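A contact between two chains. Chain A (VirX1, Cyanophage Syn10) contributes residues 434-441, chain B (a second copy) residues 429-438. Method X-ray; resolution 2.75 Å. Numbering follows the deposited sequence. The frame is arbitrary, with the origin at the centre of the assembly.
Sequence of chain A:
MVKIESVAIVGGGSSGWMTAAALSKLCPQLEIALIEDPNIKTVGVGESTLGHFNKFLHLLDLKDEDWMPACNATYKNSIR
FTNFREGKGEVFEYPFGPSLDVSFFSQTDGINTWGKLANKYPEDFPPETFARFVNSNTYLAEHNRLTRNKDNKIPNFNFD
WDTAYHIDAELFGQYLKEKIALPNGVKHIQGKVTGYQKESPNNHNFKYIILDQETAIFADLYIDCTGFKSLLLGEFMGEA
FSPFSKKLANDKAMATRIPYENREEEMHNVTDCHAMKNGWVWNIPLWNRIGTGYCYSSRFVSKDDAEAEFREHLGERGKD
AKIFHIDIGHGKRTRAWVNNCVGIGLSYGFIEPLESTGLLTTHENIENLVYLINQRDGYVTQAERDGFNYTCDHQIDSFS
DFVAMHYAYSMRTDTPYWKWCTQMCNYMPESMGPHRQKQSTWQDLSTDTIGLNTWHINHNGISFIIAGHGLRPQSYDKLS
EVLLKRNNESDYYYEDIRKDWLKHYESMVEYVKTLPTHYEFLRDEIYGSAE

Chain A 434-441: PHRQKQST
Chain B 429-438: PESMGPHRQK

Two copies of VirX1 meet through loop segments, extended only at residues 435-437 of each chain, that bury 522 Å² between them. The segments cross at a single beta bridge pairing Gln437(A) (-88/143) with His435(B), CA atoms 4.3 Å apart. In chain B, residues 429-432 have helical phi/psi, and Gly433(B) N closes the turn onto Glu430(B) O at 3.1 Å. This turn presents carbonyls to Lys438(A) (-59/-47), whose CA-to-CB bond points sideways and whose m, t, t, p side chain brings NZ in to donate to Ser431(B) O at 3.0 Å and, weakly, to Gly433(B) O at 3.4 Å. A long, charged chain suits a pocket lined by backbone oxygens; Lys438(A) is buried, 132 Å² of it covered by the chain B stretch.

The CA-to-CB bond of Pro434(B) (-83/-14) points away. Proline lacks an NH and serves through its carbonyl: Pro434(B) O accepts from Lys438(A) N at 2.8 Å and lies 3.2 Å from Gln437(A) CA in a CA-H...O contact. From His435(B) (-98/145) to Gln437(B) the backbone is extended. Lys438(A) NZ also donates to His435(B) O at 3.0 Å. The imidazole (chi1 -53°, chi2 -44°) offers both an NH and a ring face: His435(B) ND1 donates to Gln437(A) OE1 at 2.8 Å (Gln437(A) chi1 -94°, chi2 43°), and one face of the His435(B) ring receives the edge of His435(A), centroids 4.6 Å apart, planes at 64°.

Arg436(B) (-78/135) completes the bridge: Arg436(B) N donates to Arg436(A) O at 2.6 Å, nearly linearly, Arg436(A) being at -74/134. Its CA-to-CB bond points sideways, and its side chain (chi -79°, -145°, -150°, -175°) brings Arg436(B) NE to a weak bond with Gln437(A) O at 3.4 Å. Gln437(B) NE2 binds His435(B) O at 2.9 Å, bracing the loop; Lys438(B) makes no contact with the chain A stretch.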

# COMPACT_ATOMS: atom_id res chain seq x y z
N PRO A 434 -13.63 2.91 5.04
CA PRO A 434 -12.83 1.73 5.39
C PRO A 434 -11.69 1.37 4.40
O PRO A 434 -10.82 0.60 4.80
CB PRO A 434 -13.89 0.64 5.38
CG PRO A 434 -14.78 1.05 4.26
CD PRO A 434 -14.87 2.56 4.33
N HIS A 435 -11.73 1.92 3.18
CA HIS A 435 -10.86 1.56 2.03
C HIS A 435 -9.69 2.54 1.89
O HIS A 435 -9.92 3.74 2.14
CB HIS A 435 -11.64 1.61 0.70
CG HIS A 435 -12.86 0.75 0.67
ND1 HIS A 435 -12.87 -0.53 1.19
CD2 HIS A 435 -14.09 0.98 0.16
CE1 HIS A 435 -14.06 -1.05 1.02
NE2 HIS A 435 -14.83 -0.14 0.37
N ARG A 436 -8.54 2.06 1.41
CA ARG A 436 -7.38 2.89 1.04
C ARG A 436 -7.65 3.63 -0.28
O ARG A 436 -8.08 2.97 -1.22
CB ARG A 436 -6.11 2.04 0.89
CG ARG A 436 -5.43 1.80 2.22
CD ARG A 436 -4.35 0.75 2.17
NE ARG A 436 -4.35 -0.07 3.39
CZ ARG A 436 -3.28 -0.48 4.07
NH1 ARG A 436 -2.08 -0.12 3.66
NH2 ARG A 436 -3.45 -1.22 5.15
N GLN A 437 -7.33 4.93 -0.30
CA GLN A 437 -7.53 5.82 -1.47
C GLN A 437 -6.30 5.75 -2.36
O GLN A 437 -5.18 5.68 -1.82
CB GLN A 437 -7.74 7.26 -0.99
CG GLN A 437 -9.20 7.64 -0.84
CD GLN A 437 -10.01 6.55 -0.18
OE1 GLN A 437 -10.72 5.77 -0.81
NE2 GLN A 437 -9.89 6.49 1.13
N LYS A 438 -6.50 5.81 -3.68
CA LYS A 438 -5.40 5.99 -4.65
C LYS A 438 -4.68 7.30 -4.34
O LYS A 438 -3.44 7.28 -4.29
CB LYS A 438 -5.91 5.96 -6.10
CG LYS A 438 -6.34 4.58 -6.56
CD LYS A 438 -6.25 4.31 -8.04
CE LYS A 438 -6.60 2.86 -8.30
NZ LYS A 438 -8.05 2.63 -8.51
N GLN A 439 -5.43 8.38 -4.12
CA GLN A 439 -4.86 9.71 -3.75
C GLN A 439 -4.99 9.86 -2.23
O GLN A 439 -6.09 10.19 -1.76
CB GLN A 439 -5.55 10.85 -4.50
CG GLN A 439 -5.60 10.64 -6.00
CD GLN A 439 -4.24 10.62 -6.65
OE1 GLN A 439 -3.30 11.27 -6.21
NE2 GLN A 439 -4.13 9.86 -7.73
N SER A 440 -3.90 9.63 -1.51
CA SER A 440 -3.89 9.59 -0.03
C SER A 440 -2.79 10.49 0.55
O SER A 440 -2.31 10.15 1.66
CB SER A 440 -3.76 8.15 0.42
OG SER A 440 -2.50 7.61 0.07
N THR A 441 -2.41 11.60 -0.09
CA THR A 441 -1.32 12.47 0.45
C THR A 441 -1.85 13.25 1.67
O THR A 441 -1.13 13.33 2.67
CB THR A 441 -0.59 13.30 -0.62
OG1 THR A 441 -1.41 14.38 -1.07
CG2 THR A 441 -0.12 12.44 -1.77
N PRO B 429 -10.79 -2.11 -15.04
CA PRO B 429 -12.04 -1.35 -14.88
C PRO B 429 -12.07 -0.53 -13.57
O PRO B 429 -12.53 0.58 -13.58
CB PRO B 429 -13.11 -2.44 -14.89
CG PRO B 429 -12.39 -3.67 -14.39
CD PRO B 429 -11.02 -3.57 -15.02
N GLU B 430 -11.53 -1.10 -12.49
CA GLU B 430 -11.54 -0.53 -11.12
C GLU B 430 -10.54 0.62 -11.00
O GLU B 430 -10.67 1.40 -10.04
CB GLU B 430 -11.27 -1.66 -10.12
CG GLU B 430 -12.38 -2.72 -10.06
CD GLU B 430 -13.48 -2.49 -9.01
OE1 GLU B 430 -13.19 -1.76 -8.05
OE2 GLU B 430 -14.62 -3.00 -9.19
N SER B 431 -9.63 0.78 -11.96
CA SER B 431 -8.43 1.65 -11.86
C SER B 431 -8.81 3.13 -11.83
O SER B 431 -8.02 3.91 -11.25
CB SER B 431 -7.43 1.34 -12.95
OG SER B 431 -7.76 1.98 -14.16
N MET B 432 -9.93 3.53 -12.43
CA MET B 432 -10.37 4.96 -12.47
C MET B 432 -11.12 5.34 -11.18
O MET B 432 -11.42 6.52 -11.01
CB MET B 432 -11.26 5.24 -13.68
CG MET B 432 -10.51 5.31 -15.00
SD MET B 432 -8.94 6.26 -15.00
CE MET B 432 -7.83 4.86 -15.17
N GLY B 433 -11.44 4.38 -10.33
CA GLY B 433 -12.15 4.63 -9.05
C GLY B 433 -11.21 5.25 -8.02
O GLY B 433 -10.00 5.34 -8.22
N PRO B 434 -11.74 5.70 -6.86
CA PRO B 434 -10.93 6.38 -5.84
C PRO B 434 -10.15 5.46 -4.88
O PRO B 434 -9.29 5.97 -4.18
CB PRO B 434 -12.01 7.14 -5.07
CG PRO B 434 -13.17 6.19 -5.08
CD PRO B 434 -13.15 5.56 -6.46
N HIS B 435 -10.48 4.16 -4.84
CA HIS B 435 -9.96 3.16 -3.86
C HIS B 435 -8.80 2.34 -4.45
O HIS B 435 -8.85 2.03 -5.63
CB HIS B 435 -11.05 2.16 -3.44
CG HIS B 435 -12.31 2.78 -2.94
ND1 HIS B 435 -12.32 3.83 -2.06
CD2 HIS B 435 -13.60 2.45 -3.14
CE1 HIS B 435 -13.56 4.15 -1.77
NE2 HIS B 435 -14.36 3.32 -2.42
N ARG B 436 -7.82 1.96 -3.63
CA ARG B 436 -6.68 1.08 -4.02
C ARG B 436 -7.15 -0.37 -4.06
O ARG B 436 -7.83 -0.78 -3.10
CB ARG B 436 -5.52 1.19 -3.04
CG ARG B 436 -4.66 2.43 -3.24
CD ARG B 436 -3.19 2.24 -2.96
NE ARG B 436 -2.65 3.51 -2.50
CZ ARG B 436 -1.37 3.75 -2.26
NH1 ARG B 436 -0.45 2.81 -2.43
NH2 ARG B 436 -1.00 4.96 -1.83
N GLN B 437 -6.79 -1.11 -5.10
CA GLN B 437 -7.22 -2.51 -5.36
C GLN B 437 -6.28 -3.49 -4.66
O GLN B 437 -5.07 -3.24 -4.65
CB GLN B 437 -7.22 -2.80 -6.87
CG GLN B 437 -8.55 -2.54 -7.55
CD GLN B 437 -9.21 -1.28 -7.07
OE1 GLN B 437 -10.10 -1.31 -6.23
NE2 GLN B 437 -8.74 -0.16 -7.60
N LYS B 438 -6.83 -4.59 -4.13
CA LYS B 438 -6.05 -5.75 -3.64
C LYS B 438 -5.17 -6.26 -4.79
O LYS B 438 -3.99 -6.50 -4.57
CB LYS B 438 -6.95 -6.88 -3.15
CG LYS B 438 -7.58 -6.66 -1.78
CD LYS B 438 -8.48 -7.80 -1.36
CE LYS B 438 -9.63 -7.40 -0.45
NZ LYS B 438 -9.22 -7.21 0.97